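Local coordinates for protein beta-1,4-mannanase (Aplysia kurodai, PDB 3VUP) that probably hydrolyses internal beta-1,4-mannosidic linkages of mannan as a digestive TIM-barrel enzyme of the common sea hare, at residues G21-M26 / N57-W62. Residues are numbered along the deposited sequence; the frame is centred on the assembly and turned at random.
Sequences GNLPWM and NSMRLW
Four main-chain hydrogen bonds join 21-26, the end of strand 18-22 and the loop after it, to 57-62 on strand 58-65; these neighbouring parallel strands open the TIM barrel, and their beta-alpha-beta crossover runs through helix 36-53. Gly21 N donates to Ser58 O at 3.2 Å, the longest of the four, and Gly21 O accepts Arg60 N in its carbonyl plane. Leu23 N then meets Arg60 O at 2.8 Å, almost along the C=O axis. Strand 18-22 has ended by this point, yet Pro24 O, beyond a cis peptide bond, still takes Trp62 N at 2.9 Å.

The polar side chains Asn22 and Arg60 share one face of the sheet and point the same way. Arg60 CG is anti to its backbone N (chi1 177°) and the chain stays extended to NE, so its methylenes run past the amide oxygen. Arg60 NH1 reaches Asn22 OD1 at 2.8 Å, with a fairly straight N-H...O angle of 166°; the oxygen lies near the guanidinium plane, whereas NH1 sits above the amide plane. Asn22 ND2 is satisfied by Gly292 O and Ser321 O. Arg60 NE and NH1 form salt bridges with Asp158 and Glu293, and NH2 bonds Asn161 OD1.

Beyond them, Trp25 presents its CZ3 edge to one face of Trp62, 3.5 Å from Trp62 CE3, with the planes 69° apart; Trp62 also lies beside a bound Tris molecule, probably from the crystallisation liquor. Away from the polar pair, Leu23 CB touches Met59 SD and Leu61 CB, each at 3.9 Å.

A leucine at Arg60 would remove every guanidinium donor and would probably leave Asn22 OD1 without this donor and the carboxylates of Asp158 and Glu293 without their salt-bridge partner. With partners on all three nitrogens, the guanidinium is fixed in rotation, and its charge would be expected to favour ionised carboxylates at Asp158 and Glu293.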
ATOM      1  N   GLY A  21      -5.292  10.404   1.527  1.00  5.09           N
ATOM      2  CA  GLY A  21      -3.986  10.412   2.137  1.00  5.22           C
ATOM      3  C   GLY A  21      -3.692   9.194   2.976  1.00  5.35           C
ATOM      4  O   GLY A  21      -4.529   8.301   3.150  1.00  5.74           O
ATOM      5  N   ASN A  22      -2.466   9.179   3.480  1.00  5.05           N
ATOM      6  CA  ASN A  22      -1.988   8.191   4.430  1.00  5.01           C
ATOM      7  C   ASN A  22      -2.171   8.736   5.831  1.00  4.36           C
ATOM      8  O   ASN A  22      -1.639   9.808   6.133  1.00  5.23           O
ATOM      9  CB  ASN A  22      -0.490   7.970   4.231  1.00  5.49           C
ATOM     10  CG  ASN A  22      -0.158   7.255   2.947  1.00  5.16           C
ATOM     11  OD1 ASN A  22       0.063   6.052   2.954  1.00  5.71           O
ATOM     12  ND2 ASN A  22      -0.077   7.998   1.839  1.00  5.68           N
ATOM     13  N   LEU A  23      -2.890   8.008   6.679  1.00  5.02           N
ATOM     14  CA  LEU A  23      -3.102   8.435   8.057  1.00  5.30           C
ATOM     15  C   LEU A  23      -1.816   8.934   8.753  1.00  5.20           C
ATOM     16  O   LEU A  23      -1.799  10.060   9.235  1.00  5.47           O
ATOM     17  CB  LEU A  23      -3.807   7.330   8.849  1.00  5.80           C
ATOM     18  CG  LEU A  23      -4.153   7.656  10.298  1.00  6.34           C
ATOM     19  CD1 LEU A  23      -5.209   8.748  10.350  1.00  6.65           C
ATOM     20  CD2 LEU A  23      -4.627   6.402  11.014  1.00  7.18           C
ATOM     21  N   PRO A  24      -0.733   8.125   8.793  1.00  5.24           N
ATOM     22  CA  PRO A  24      -0.577   6.745   8.314  1.00  5.57           C
ATOM     23  C   PRO A  24      -0.781   5.723   9.428  1.00  5.28           C
ATOM     24  O   PRO A  24      -0.842   4.524   9.160  1.00  5.91           O
ATOM     25  CB  PRO A  24       0.870   6.713   7.823  1.00  6.76           C
ATOM     26  CG  PRO A  24       1.558   7.873   8.473  1.00  7.87           C
ATOM     27  CD  PRO A  24       0.556   8.658   9.270  1.00  6.12           C
ATOM     28  N   TRP A  25      -0.874   6.224  10.657  1.00  5.17           N
ATOM     29  CA  TRP A  25      -1.089   5.445  11.868  1.00  5.11           C
ATOM     30  C   TRP A  25      -1.472   6.469  12.922  1.00  5.47           C
ATOM     31  O   TRP A  25      -1.355   7.676  12.698  1.00  6.00           O
ATOM     32  CB  TRP A  25       0.195   4.706  12.296  1.00  5.55           C
ATOM     33  CG  TRP A  25       1.400   5.580  12.327  1.00  6.01           C
ATOM     34  CD1 TRP A  25       1.700   6.548  13.249  1.00  6.58           C
ATOM     35  CD2 TRP A  25       2.452   5.606  11.361  1.00  6.22           C
ATOM     36  NE1 TRP A  25       2.880   7.169  12.915  1.00  7.38           N
ATOM     37  CE2 TRP A  25       3.364   6.606  11.761  1.00  6.83           C
ATOM     38  CE3 TRP A  25       2.718   4.874  10.198  1.00  6.58           C
ATOM     39  CZ2 TRP A  25       4.524   6.891  11.039  1.00  7.02           C
ATOM     40  CZ3 TRP A  25       3.869   5.163   9.478  1.00  6.95           C
ATOM     41  CH2 TRP A  25       4.755   6.166   9.900  1.00  7.35           C
ATOM     42  N   MET A  26      -1.913   5.988  14.076  1.00  6.14           N
ATOM     43  CA  MET A  26      -2.095   6.864  15.225  1.00  6.63           C
ATOM     44  C   MET A  26      -0.982   6.582  16.232  1.00  7.07           C
ATOM     45  O   MET A  26      -0.148   7.451  16.504  1.00  8.34           O
ATOM     46  CB  MET A  26      -3.482   6.701  15.838  1.00  7.56           C
ATOM     47  CG  MET A  26      -3.781   7.720  16.938  1.00  8.75           C
ATOM     48  SD  MET A  26      -3.544   9.448  16.472  1.00  9.21           S
ATOM     49  CE  MET A  26      -4.658   9.561  15.068  1.00  9.27           C
ATOM     50  N   ASN A  57     -11.766  10.611  -0.543  1.00  5.86           N
ATOM     51  CA  ASN A  57     -12.512   9.359  -0.577  1.00  6.24           C
ATOM     52  C   ASN A  57     -11.673   8.140  -0.197  1.00  6.05           C
ATOM     53  O   ASN A  57     -12.185   7.028  -0.252  1.00  6.56           O
ATOM     54  CB  ASN A  57     -13.182   9.128  -1.942  1.00  6.84           C
ATOM     55  CG  ASN A  57     -12.187   8.936  -3.070  1.00  6.06           C
ATOM     56  OD1 ASN A  57     -11.007   8.641  -2.851  1.00  5.63           O
ATOM     57  ND2 ASN A  57     -12.662   9.100  -4.291  1.00  6.44           N
ATOM     58  N   SER A  58     -10.407   8.331   0.187  1.00  5.72           N
ATOM     59  CA  SER A  58      -9.440   7.226   0.345  0.56  5.87           C
ATOM     60  C   SER A  58      -8.511   7.455   1.524  1.00  5.50           C
ATOM     61  O   SER A  58      -7.943   8.547   1.615  1.00  5.67           O
ATOM     62  CB  SER A  58      -8.526   7.156  -0.882  0.56  5.61           C
ATOM     63  OG  SER A  58      -9.174   6.620  -2.011  0.56  6.28           O
ATOM     64  N   MET A  59      -8.290   6.439   2.355  1.00  5.03           N
ATOM     65  CA  MET A  59      -7.322   6.490   3.447  0.55  5.21           C
ATOM     66  C   MET A  59      -6.433   5.241   3.411  1.00  5.31           C
ATOM     67  O   MET A  59      -6.966   4.130   3.476  1.00  5.91           O
ATOM     68  CB  MET A  59      -8.067   6.530   4.786  0.55  5.28           C
ATOM     69  CG  MET A  59      -7.185   6.656   6.020  0.55  5.90           C
ATOM     70  SD  MET A  59      -6.591   8.323   6.348  0.55  6.21           S
ATOM     71  CE  MET A  59      -7.977   9.027   7.242  0.55  6.94           C
ATOM     72  N   ARG A  60      -5.116   5.423   3.349  1.00  4.56           N
ATOM     73  CA  ARG A  60      -4.166   4.332   3.541  1.00  4.62           C
ATOM     74  C   ARG A  60      -3.685   4.417   4.987  1.00  4.91           C
ATOM     75  O   ARG A  60      -3.385   5.502   5.481  1.00  5.14           O
ATOM     76  CB  ARG A  60      -2.994   4.479   2.572  1.00  4.70           C
ATOM     77  CG  ARG A  60      -1.898   3.416   2.726  1.00  5.23           C
ATOM     78  CD  ARG A  60      -0.974   3.479   1.539  1.00  4.67           C
ATOM     79  NE  ARG A  60       0.138   2.531   1.499  1.00  4.70           N
ATOM     80  CZ  ARG A  60       1.420   2.841   1.686  1.00  4.52           C
ATOM     81  NH1 ARG A  60       1.788   4.055   2.086  1.00  4.50           N
ATOM     82  NH2 ARG A  60       2.344   1.910   1.484  1.00  5.00           N
ATOM     83  N   LEU A  61      -3.630   3.282   5.677  1.00  5.01           N
ATOM     84  CA  LEU A  61      -3.129   3.256   7.051  1.00  5.44           C
ATOM     85  C   LEU A  61      -2.486   1.904   7.310  1.00  4.69           C
ATOM     86  O   LEU A  61      -2.811   0.908   6.656  1.00  5.33           O
ATOM     87  CB  LEU A  61      -4.220   3.572   8.081  1.00  6.05           C
ATOM     88  CG  LEU A  61      -5.218   2.481   8.477  1.00  6.78           C
ATOM     89  CD1 LEU A  61      -6.084   2.978   9.621  1.00  7.40           C
ATOM     90  CD2 LEU A  61      -6.094   2.063   7.311  1.00  7.58           C
ATOM     91  N   TRP A  62      -1.543   1.887   8.239  1.00  4.58           N
ATOM     92  CA  TRP A  62      -0.648   0.753   8.383  1.00  4.59           C
ATOM     93  C   TRP A  62      -1.041  -0.110   9.572  1.00  4.74           C
ATOM     94  O   TRP A  62      -1.396   0.403  10.636  1.00  5.38           O
ATOM     95  CB  TRP A  62       0.788   1.226   8.536  1.00  5.38           C
ATOM     96  CG  TRP A  62       1.364   1.992   7.369  1.00  5.33           C
ATOM     97  CD1 TRP A  62       0.715   2.545   6.298  1.00  5.57           C
ATOM     98  CD2 TRP A  62       2.737   2.310   7.209  1.00  5.45           C
ATOM     99  NE1 TRP A  62       1.623   3.167   5.464  1.00  5.73           N
ATOM    100  CE2 TRP A  62       2.875   3.038   6.012  1.00  5.80           C
ATOM    101  CE3 TRP A  62       3.880   2.024   7.958  1.00  5.81           C
ATOM    102  CZ2 TRP A  62       4.116   3.506   5.562  1.00  6.39           C
ATOM    103  CZ3 TRP A  62       5.096   2.477   7.520  1.00  6.47           C
ATOM    104  CH2 TRP A  62       5.210   3.220   6.335  1.00  6.12           C
TER